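Local structure of Roadblock/LAMTOR2 domain-containing protein (3LEQ) at residues A[15-19]-A[104-108]; A[20-24]-A[34-38]; A[82-86]-A[109-113]. The protein is of unknown function but has a Roadblock/LC7 domain, a small alpha/beta fold whose relatives often act in dynein motors and in the regulation of small GTPases. One frame throughout, in Å; residues are numbered along the deposited sequence.

Interaction 1 of 3, residues A[15-19]-A[104-108]; sequences RVAEV and VVAYQ
Gln108 on helix 102-115 faces Arg15 and Val16, where the chain leaves helix 4-15. Followed outward from CB, its CG has Val16 CG2 at 3.8 Å, and the chain then bends at chi2 (-72°), which keeps CD against the same methyl group instead of running straight on. At the tip, OE1 accepts a hydrogen bond from Arg15 NH1 at 3.3 Å, long but almost straight. The oxygen lies in the plane of the guanidinium group, yet the nitrogen stands well above the amide plane, the two flat groups being turned 46° apart. A water bridges the same two residues: it donates to OE1 and to the backbone O of Gln108, and accepts from Arg15 NH2, so NH1 meets Gln108 directly and NH2 meets it through the water.

Away from these polar groups the contact is aliphatic. Glu18 CB rests on Val105 CG2 at 3.6 Å, and Val19 CG2 meets Val105 CG1 at 4.1 Å. Valine suits these places because its short branches fill the space close to the backbone. The type I turn from Val16 to Val19, closed by Val19 N to Val16 O at 2.9 Å, brings the chain into strand 19-26, where Val19 also packs on Val94. Glutamine is apt between the two zones: its CG lies against the valine, while its amide offers a neutral acceptor to the arginine, so the link is polar without being a salt bridge.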
ATOM      1  N   ARG A  15      -7.107   7.480  -8.851  1.00 12.09           N
ATOM      2  CA  ARG A  15      -7.796   8.681  -8.359  1.00 12.02           C
ATOM      3  C   ARG A  15      -6.873   9.595  -7.560  1.00 11.77           C
ATOM      4  O   ARG A  15      -7.044  10.819  -7.590  1.00 11.86           O
ATOM      5  CB  ARG A  15      -8.983   8.304  -7.469  1.00 11.98           C
ATOM      6  CG  ARG A  15     -10.083   7.516  -8.155  1.00 12.15           C
ATOM      7  CD  ARG A  15     -11.127   7.046  -7.131  1.00 13.23           C
ATOM      8  NE  ARG A  15     -10.586   6.124  -6.124  1.00 12.35           N
ATOM      9  CZ  ARG A  15     -10.241   6.449  -4.871  1.00 13.75           C
ATOM     10  NH1 ARG A  15     -10.368   7.689  -4.408  1.00 14.15           N
ATOM     11  NH2 ARG A  15      -9.773   5.518  -4.063  1.00 13.20           N
ATOM     12  N   VAL A  16      -5.916   9.009  -6.837  1.00 10.76           N
ATOM     13  CA  VAL A  16      -5.101   9.785  -5.899  1.00 10.85           C
ATOM     14  C   VAL A  16      -3.710  10.147  -6.457  1.00 10.66           C
ATOM     15  O   VAL A  16      -2.803   9.314  -6.498  1.00  9.89           O
ATOM     16  CB  VAL A  16      -5.008   9.102  -4.516  1.00 10.83           C
ATOM     17  CG1 VAL A  16      -4.309  10.019  -3.497  1.00 11.44           C
ATOM     18  CG2 VAL A  16      -6.392   8.720  -4.022  1.00 11.17           C
ATOM     19  N   ALA A  17      -3.566  11.399  -6.891  1.00 10.20           N
ATOM     20  CA  ALA A  17      -2.305  11.906  -7.450  1.00 10.87           C
ATOM     21  C   ALA A  17      -1.099  11.570  -6.554  1.00 11.11           C
ATOM     22  O   ALA A  17      -0.002  11.277  -7.051  1.00 10.88           O
ATOM     23  CB  ALA A  17      -2.394  13.418  -7.696  1.00 10.09           C
ATOM     24  N   GLU A  18      -1.328  11.586  -5.236  1.00 11.21           N
ATOM     25  CA  GLU A  18      -0.277  11.362  -4.251  1.00 11.64           C
ATOM     26  C   GLU A  18       0.195   9.912  -4.187  1.00 11.25           C
ATOM     27  O   GLU A  18       1.288   9.647  -3.708  1.00 10.80           O
ATOM     28  CB  GLU A  18      -0.745  11.781  -2.850  1.00 11.86           C
ATOM     29  CG  GLU A  18      -0.774  13.276  -2.596  1.00 12.43           C
ATOM     30  CD  GLU A  18      -2.075  13.935  -3.020  1.00 13.85           C
ATOM     31  OE1 GLU A  18      -2.259  15.114  -2.682  1.00 14.03           O
ATOM     32  OE2 GLU A  18      -2.907  13.289  -3.693  1.00 15.47           O
ATOM     33  N   VAL A  19      -0.629   8.977  -4.652  1.00 11.38           N
ATOM     34  CA  VAL A  19      -0.337   7.549  -4.473  1.00 11.55           C
ATOM     35  C   VAL A  19       0.207   6.999  -5.789  1.00 11.51           C
ATOM     36  O   VAL A  19      -0.414   7.156  -6.822  1.00 11.59           O
ATOM     37  CB  VAL A  19      -1.592   6.764  -4.042  1.00 11.22           C
ATOM     38  CG1 VAL A  19      -1.316   5.270  -4.030  1.00 11.59           C
ATOM     39  CG2 VAL A  19      -2.062   7.213  -2.671  1.00 12.78           C
ATOM     40  N   VAL A 104      -3.874  13.383   3.653  1.00  7.38           N
ATOM     41  CA  VAL A 104      -4.734  13.015   2.536  1.00  7.45           C
ATOM     42  C   VAL A 104      -4.584  11.520   2.233  1.00  7.43           C
ATOM     43  O   VAL A 104      -5.567  10.789   2.138  1.00  6.74           O
ATOM     44  CB  VAL A 104      -4.462  13.891   1.295  1.00  7.45           C
ATOM     45  CG1 VAL A 104      -5.151  13.322   0.067  1.00  8.16           C
ATOM     46  CG2 VAL A 104      -4.918  15.326   1.551  1.00  6.73           C
ATOM     47  N   VAL A 105      -3.342  11.070   2.097  1.00  8.51           N
ATOM     48  CA  VAL A 105      -3.096   9.672   1.785  1.00  8.01           C
ATOM     49  C   VAL A 105      -3.657   8.771   2.890  1.00  8.36           C
ATOM     50  O   VAL A 105      -4.331   7.789   2.588  1.00  9.31           O
ATOM     51  CB  VAL A 105      -1.605   9.394   1.570  1.00  8.13           C
ATOM     52  CG1 VAL A 105      -1.393   7.912   1.332  1.00  8.87           C
ATOM     53  CG2 VAL A 105      -1.089  10.181   0.361  1.00  7.59           C
ATOM     54  N   ALA A 106      -3.398   9.089   4.155  1.00  9.21           N
ATOM     55  CA  ALA A 106      -3.919   8.248   5.235  1.00  9.85           C
ATOM     56  C   ALA A 106      -5.447   8.172   5.220  1.00 10.10           C
ATOM     57  O   ALA A 106      -6.004   7.109   5.456  1.00 10.67           O
ATOM     58  CB  ALA A 106      -3.404   8.692   6.585  1.00 10.15           C
ATOM     59  N   TYR A 107      -6.114   9.291   4.947  1.00 10.70           N
ATOM     60  CA  TYR A 107      -7.571   9.310   4.824  1.00 10.42           C
ATOM     61  C   TYR A 107      -8.025   8.408   3.679  1.00 10.03           C
ATOM     62  O   TYR A 107      -8.913   7.580   3.836  1.00 10.49           O
ATOM     63  CB  TYR A 107      -8.077  10.762   4.597  1.00  9.95           C
ATOM     64  CG  TYR A 107      -9.530  10.805   4.172  1.00  9.83           C
ATOM     65  CD1 TYR A 107     -10.554  10.713   5.114  1.00 10.51           C
ATOM     66  CD2 TYR A 107      -9.880  10.889   2.817  1.00 11.19           C
ATOM     67  CE1 TYR A 107     -11.896  10.733   4.715  1.00 11.07           C
ATOM     68  CE2 TYR A 107     -11.217  10.894   2.409  1.00  9.00           C
ATOM     69  CZ  TYR A 107     -12.213  10.822   3.362  1.00 11.36           C
ATOM     70  OH  TYR A 107     -13.529  10.834   2.943  1.00  9.90           O
ATOM     71  N   GLN A 108      -7.399   8.546   2.522  1.00  9.51           N
ATOM     72  CA  GLN A 108      -7.739   7.687   1.369  1.00 10.35           C
ATOM     73  C   GLN A 108      -7.553   6.185   1.654  1.00 10.53           C
ATOM     74  O   GLN A 108      -8.404   5.351   1.265  1.00 10.90           O
ATOM     75  CB  GLN A 108      -6.932   8.090   0.120  1.00  9.97           C
ATOM     76  CG  GLN A 108      -7.342   9.440  -0.460  1.00 12.80           C
ATOM     77  CD  GLN A 108      -8.696   9.409  -1.140  1.00 15.66           C
ATOM     78  OE1 GLN A 108      -9.250   8.344  -1.425  1.00 18.21           O
ATOM     79  NE2 GLN A 108      -9.229  10.588  -1.425  1.00 15.37           N
TER
HETATM   80  O   HOH W   1     -10.110   5.511  -0.848  1.00  6.99           O

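Interaction 2 of 3, residues A[20-24]-A[34-38]; sequences DHAVV and KSTGF
The rings of His21 and Phe38 lie almost parallel, 7° apart, in an offset stack with centroids separated by 4.2 Å. One face of the imidazole carries Phe38 CD2, near the rim, and the opposite face has Asp20 CB; at its edge, in plane, a water links ND1 to Ser35 OG. On the phenyl face His21 CB sits directly over the centre, a CH-pi contact at 3.4 Å, while Val23 CG1 meets the ring edge at CE1, 3.5 Å away. Phe38 closes a type I turn begun at Ser35, and its chi1 of -161°, CG anti to the backbone N, turns the ring onto the imidazole. A leucine here has no ring to stack and would probably leave the imidazole of His21 freer to turn.

Ser35 pairs twice with Ala22: its N donates to Ala22 O at 2.9 Å, and its OG accepts from Ala22 N at 3.1 Å, the hydroxyl standing in for a backbone carbonyl where the chain leaves the sheet. Val23 and Lys34 form an antiparallel non-hydrogen-bonded pair. Phe38 and Val23 both pack on Leu46 of helix 40-55, whereas Ala22 and Ser35 touch helix 4-15 and strand 90-96 continues the sheet beyond strand 19-26.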
ATOM      1  N   ASP A  20       1.396   6.403  -5.742  1.00 11.74           N
ATOM      2  CA  ASP A  20       2.015   5.805  -6.921  1.00 11.68           C
ATOM      3  C   ASP A  20       1.717   4.287  -7.095  1.00 11.28           C
ATOM      4  O   ASP A  20       1.436   3.825  -8.213  1.00 11.33           O
ATOM      5  CB  ASP A  20       3.518   6.062  -6.900  1.00 13.03           C
ATOM      6  CG  ASP A  20       3.891   7.495  -7.306  1.00 14.58           C
ATOM      7  OD1 ASP A  20       3.042   8.257  -7.846  1.00 17.58           O
ATOM      8  OD2 ASP A  20       5.064   7.857  -7.089  1.00 16.96           O
ATOM      9  N   HIS A  21       1.791   3.520  -6.005  1.00  9.41           N
ATOM     10  CA  HIS A  21       1.547   2.076  -6.044  1.00  9.11           C
ATOM     11  C   HIS A  21       0.911   1.643  -4.739  1.00  8.49           C
ATOM     12  O   HIS A  21       1.068   2.321  -3.723  1.00  7.98           O
ATOM     13  CB  HIS A  21       2.845   1.263  -6.243  1.00  8.94           C
ATOM     14  CG  HIS A  21       3.707   1.748  -7.368  1.00  9.87           C
ATOM     15  ND1 HIS A  21       3.335   1.638  -8.691  1.00 10.99           N
ATOM     16  CD2 HIS A  21       4.927   2.334  -7.367  1.00 10.54           C
ATOM     17  CE1 HIS A  21       4.279   2.161  -9.456  1.00 12.00           C
ATOM     18  NE2 HIS A  21       5.257   2.591  -8.677  1.00 11.05           N
ATOM     19  N   ALA A  22       0.216   0.507  -4.781  1.00  8.36           N
ATOM     20  CA  ALA A  22      -0.409  -0.092  -3.609  1.00  8.89           C
ATOM     21  C   ALA A  22      -0.420  -1.613  -3.684  1.00  9.04           C
ATOM     22  O   ALA A  22      -0.608  -2.193  -4.761  1.00  9.91           O
ATOM     23  CB  ALA A  22      -1.843   0.448  -3.443  1.00  8.48           C
ATOM     24  N   VAL A  23      -0.212  -2.255  -2.541  1.00 10.08           N
ATOM     25  CA  VAL A  23      -0.347  -3.710  -2.434  1.00 11.06           C
ATOM     26  C   VAL A  23      -1.064  -4.066  -1.148  1.00 10.91           C
ATOM     27  O   VAL A  23      -1.084  -3.271  -0.188  1.00 11.08           O
ATOM     28  CB  VAL A  23       1.036  -4.443  -2.426  1.00 10.31           C
ATOM     29  CG1 VAL A  23       1.788  -4.205  -3.709  1.00 13.46           C
ATOM     30  CG2 VAL A  23       1.909  -4.017  -1.235  1.00 12.11           C
ATOM     31  N   VAL A  24      -1.632  -5.266  -1.123  1.00 10.71           N
ATOM     32  CA  VAL A  24      -2.125  -5.852   0.118  1.00 10.08           C
ATOM     33  C   VAL A  24      -1.336  -7.157   0.367  1.00  9.82           C
ATOM     34  O   VAL A  24      -1.241  -8.020  -0.515  1.00 10.68           O
ATOM     35  CB  VAL A  24      -3.626  -6.126   0.074  1.00 10.24           C
ATOM     36  CG1 VAL A  24      -4.056  -6.912   1.316  1.00  8.97           C
ATOM     37  CG2 VAL A  24      -4.410  -4.808  -0.043  1.00  9.58           C
ATOM     38  N   LYS A  34      -2.429  -6.381  -5.848  1.00 10.70           N
ATOM     39  CA  LYS A  34      -1.623  -5.193  -6.177  1.00 11.40           C
ATOM     40  C   LYS A  34      -2.318  -4.314  -7.211  1.00 11.03           C
ATOM     41  O   LYS A  34      -3.153  -4.804  -7.980  1.00 11.65           O
ATOM     42  CB  LYS A  34      -0.220  -5.591  -6.669  1.00 11.34           C
ATOM     43  CG  LYS A  34      -0.227  -6.344  -7.996  1.00 12.32           C
ATOM     44  CD  LYS A  34       1.130  -6.890  -8.365  1.00 13.00           C
ATOM     45  CE  LYS A  34       1.027  -7.821  -9.578  1.00 15.49           C
ATOM     46  NZ  LYS A  34       0.850  -7.052 -10.853  1.00 16.25           N
ATOM     47  N   SER A  35      -1.988  -3.022  -7.232  1.00 11.11           N
ATOM     48  CA  SER A  35      -2.446  -2.149  -8.318  1.00 11.07           C
ATOM     49  C   SER A  35      -1.888  -2.656  -9.661  1.00 10.74           C
ATOM     50  O   SER A  35      -0.725  -3.045  -9.741  1.00 10.74           O
ATOM     51  CB  SER A  35      -2.083  -0.682  -8.062  1.00 11.10           C
ATOM     52  OG  SER A  35      -0.779  -0.543  -7.523  1.00 11.40           O
ATOM     53  N   THR A  36      -2.721  -2.642 -10.701  1.00 10.21           N
ATOM     54  CA  THR A  36      -2.442  -3.417 -11.927  1.00 10.14           C
ATOM     55  C   THR A  36      -1.237  -2.952 -12.786  1.00  9.95           C
ATOM     56  O   THR A  36      -0.684  -3.773 -13.639  1.00 10.85           O
ATOM     57  CB  THR A  36      -3.719  -3.619 -12.795  1.00  9.99           C
ATOM     58  OG1 THR A  36      -4.127  -2.376 -13.391  1.00 11.01           O
ATOM     59  CG2 THR A  36      -4.856  -4.188 -11.960  1.00  9.18           C
ATOM     60  N   GLY A  37      -0.832  -1.655 -12.569  1.00  9.80           N
ATOM     61  CA  GLY A  37       0.378  -1.141 -13.242  1.00  9.36           C
ATOM     62  C   GLY A  37       1.661  -1.252 -12.415  1.00  9.28           C
ATOM     63  O   GLY A  37       2.664  -0.580 -12.721  1.00  9.63           O
ATOM     64  N   PHE A  38       1.623  -2.108 -11.381  1.00  8.60           N
ATOM     65  CA  PHE A  38       2.748  -2.338 -10.468  1.00  8.60           C
ATOM     66  C   PHE A  38       3.312  -3.731 -10.763  1.00  8.98           C
ATOM     67  O   PHE A  38       2.714  -4.732 -10.367  1.00  9.61           O
ATOM     68  CB  PHE A  38       2.220  -2.268  -9.026  1.00  7.53           C
ATOM     69  CG  PHE A  38       3.271  -2.032  -7.948  1.00  6.87           C
ATOM     70  CD1 PHE A  38       3.005  -2.411  -6.634  1.00  5.00           C
ATOM     71  CD2 PHE A  38       4.485  -1.424  -8.220  1.00  6.31           C
ATOM     72  CE1 PHE A  38       3.928  -2.191  -5.605  1.00  8.28           C
ATOM     73  CE2 PHE A  38       5.413  -1.205  -7.205  1.00  4.89           C
ATOM     74  CZ  PHE A  38       5.139  -1.596  -5.890  1.00  7.42           C
TER
HETATM   75  O   HOH W   2       0.661   0.795  -9.650  1.00 13.53           O

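Interaction 3 of 3, residues A[82-86]-A[109-113]; sequences ILTAA and MNMLV
Met109 and Val113, one turn apart on helix 102-115, pack on Ile82, Thr84 and the end of strand 80-85, a helix-on-sheet contact within the alpha/beta fold of the Roadblock/LC7 domain. The axes of strand 82-85 and helix 109-113 run in the same general direction, 32° apart, with a closest approach of 9.9 Å.

Apolar contacts between side chains carry most of it. Met109, a selenomethionine in this crystal, extends from the helix and bends at its last torsion (chi3 67°), laying SE against Ile82 CG2 at 3.7 Å and bringing CE to Thr84 CG2 at 3.8 Å. A long, flexible chain suits this place, since it spans the space between helix and strand. Thr84 serves two environments: its methyl group faces the helix and also meets Val113 CG2 at 4.2 Å, while OG1 has a weak hydrogen bond with Gln71 NE2. Beyond it the small Ala86 lets the chain come near, with CB of Ala86 and CG2 of Val113 4.5 Å apart.

Side chain to backbone contacts complete the fit. Both methyl groups of Val113 lie against the carbonyl oxygen of Ala85, and at the other end Met109 CE rests 3.6 Å from Ile82 O.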
ATOM      1  N   ILE A  82       3.805   3.812   3.428  1.00 11.07           N
ATOM      2  CA  ILE A  82       2.829   3.812   4.506  1.00 11.14           C
ATOM      3  C   ILE A  82       2.180   2.442   4.547  1.00  9.54           C
ATOM      4  O   ILE A  82       1.775   1.910   3.507  1.00 10.49           O
ATOM      5  CB  ILE A  82       1.733   4.933   4.356  1.00 11.83           C
ATOM      6  CG1 ILE A  82       2.358   6.301   4.057  1.00 12.62           C
ATOM      7  CG2 ILE A  82       0.799   4.988   5.615  1.00 12.41           C
ATOM      8  CD1 ILE A  82       1.383   7.402   3.659  1.00 14.75           C
ATOM      9  N   LEU A  83       2.047   1.900   5.744  1.00  8.39           N
ATOM     10  CA  LEU A  83       1.475   0.583   5.944  1.00  7.74           C
ATOM     11  C   LEU A  83       0.388   0.658   7.015  1.00  7.93           C
ATOM     12  O   LEU A  83       0.597   1.278   8.040  1.00  8.12           O
ATOM     13  CB  LEU A  83       2.601  -0.357   6.382  1.00  8.22           C
ATOM     14  CG  LEU A  83       2.354  -1.805   6.760  1.00  9.29           C
ATOM     15  CD1 LEU A  83       3.615  -2.600   6.455  1.00 11.48           C
ATOM     16  CD2 LEU A  83       1.983  -1.938   8.250  1.00 11.98           C
ATOM     17  N   THR A  84      -0.755   0.017   6.776  1.00  7.03           N
ATOM     18  CA  THR A  84      -1.818  -0.067   7.771  1.00  7.11           C
ATOM     19  C   THR A  84      -2.472  -1.447   7.746  1.00  7.40           C
ATOM     20  O   THR A  84      -2.422  -2.150   6.743  1.00  7.34           O
ATOM     21  CB  THR A  84      -2.884   1.089   7.605  1.00  7.55           C
ATOM     22  OG1 THR A  84      -3.795   1.072   8.718  1.00  9.45           O
ATOM     23  CG2 THR A  84      -3.693   0.925   6.330  1.00  7.03           C
ATOM     24  N   ALA A  85      -3.102  -1.830   8.846  1.00  7.23           N
ATOM     25  CA  ALA A  85      -3.840  -3.085   8.906  1.00  7.91           C
ATOM     26  C   ALA A  85      -5.042  -3.052   7.955  1.00  8.78           C
ATOM     27  O   ALA A  85      -5.746  -2.026   7.863  1.00  8.46           O
ATOM     28  CB  ALA A  85      -4.319  -3.349  10.344  1.00  8.54           C
ATOM     29  N   ALA A  86      -5.269  -4.177   7.264  1.00  8.54           N
ATOM     30  CA  ALA A  86      -6.486  -4.404   6.464  1.00  8.53           C
ATOM     31  C   ALA A  86      -7.136  -5.655   7.015  1.00  9.26           C
ATOM     32  O   ALA A  86      -7.030  -6.756   6.436  1.00  9.27           O
ATOM     33  CB  ALA A  86      -6.142  -4.576   4.986  1.00  8.66           C
HETATM   34  N   MSE A 109      -6.436   5.837   2.310  1.00 10.08           N
HETATM   35  CA  MSE A 109      -6.179   4.447   2.690  1.00  9.20           C
HETATM   36  C   MSE A 109      -7.226   3.951   3.686  1.00  9.33           C
HETATM   37  O   MSE A 109      -7.715   2.842   3.565  1.00  7.95           O
HETATM   38  CB  MSE A 109      -4.781   4.307   3.287  1.00  9.61           C
HETATM   39  CG  MSE A 109      -3.683   4.652   2.310  1.00  9.32           C
HETATM   40 SE   MSE A 109      -1.928   4.613   3.142  1.00 17.23          SE
HETATM   41  CE  MSE A 109      -1.740   2.713   3.541  1.00  7.17           C
ATOM     42  N   ASN A 110      -7.565   4.786   4.663  1.00  9.25           N
ATOM     43  CA  ASN A 110      -8.569   4.426   5.675  1.00 10.64           C
ATOM     44  C   ASN A 110      -9.946   4.184   5.020  1.00  9.88           C
ATOM     45  O   ASN A 110     -10.647   3.241   5.374  1.00 10.31           O
ATOM     46  CB  ASN A 110      -8.661   5.512   6.767  1.00 11.43           C
ATOM     47  CG  ASN A 110      -7.490   5.469   7.769  1.00 14.86           C
ATOM     48  OD1 ASN A 110      -6.802   4.457   7.914  1.00 15.88           O
ATOM     49  ND2 ASN A 110      -7.269   6.586   8.468  1.00 18.04           N
HETATM   50  N   MSE A 111     -10.294   5.010   4.033  1.00  9.79           N
HETATM   51  CA  MSE A 111     -11.550   4.830   3.278  1.00  9.89           C
HETATM   52  C   MSE A 111     -11.513   3.547   2.459  1.00  9.35           C
HETATM   53  O   MSE A 111     -12.516   2.848   2.359  1.00  9.96           O
HETATM   54  CB  MSE A 111     -11.835   6.034   2.371  1.00  9.38           C
HETATM   55  CG  MSE A 111     -12.112   7.354   3.120  1.00  9.41           C
HETATM   56 SE   MSE A 111     -13.579   7.221   4.452  1.00 16.68          SE
HETATM   57  CE  MSE A 111     -12.484   7.112   6.087  1.00 13.14           C
ATOM     58  N   LEU A 112     -10.357   3.229   1.884  1.00  9.82           N
ATOM     59  CA  LEU A 112     -10.185   1.987   1.118  0.50  9.53           C
ATOM     60  C   LEU A 112     -10.394   0.748   2.005  1.00  9.34           C
ATOM     61  O   LEU A 112     -11.098  -0.184   1.627  1.00  8.49           O
ATOM     62  CB  LEU A 112      -8.801   1.948   0.456  0.50  9.41           C
ATOM     63  CG  LEU A 112      -8.465   0.700  -0.372  0.50  9.67           C
ATOM     64  CD1 LEU A 112      -9.501   0.469  -1.456  0.50  8.97           C
ATOM     65  CD2 LEU A 112      -7.059   0.756  -0.956  0.50  7.57           C
ATOM     66  N   VAL A 113      -9.757   0.738   3.183  1.00  9.69           N
ATOM     67  CA  VAL A 113      -9.869  -0.389   4.122  1.00  9.88           C
ATOM     68  C   VAL A 113     -11.333  -0.584   4.549  1.00 10.61           C
ATOM     69  O   VAL A 113     -11.797  -1.698   4.737  1.00 10.06           O
ATOM     70  CB  VAL A 113      -8.926  -0.208   5.357  1.00  9.29           C
ATOM     71  CG1 VAL A 113      -9.235  -1.223   6.479  1.00 10.66           C
ATOM     72  CG2 VAL A 113      -7.449  -0.311   4.921  1.00 10.40           C
TER

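Overall arrangement
Interactions 1 and 3 share helix 102-115: its residues 104-108 meet the loop after helix 4-15, and the following residues, 109-113, lie on strand 80-85. Their centres are about 11 Å apart and they touch where Val105 CG1 meets Ile82 CD1 at 3.7 Å. Along the chain their segments alternate, whereas interaction 2 is nested inside the loop closed by interaction 1, and its 20-24 directly follows 15-19. Interactions 2 and 3 reach the same antiparallel sheet on opposite sides of the chain's centre, their centres about 13 Å apart. Together they set the C-terminal helix on the sheet and against the loop that follows the N-terminal helix, and join two strands and the turn after them.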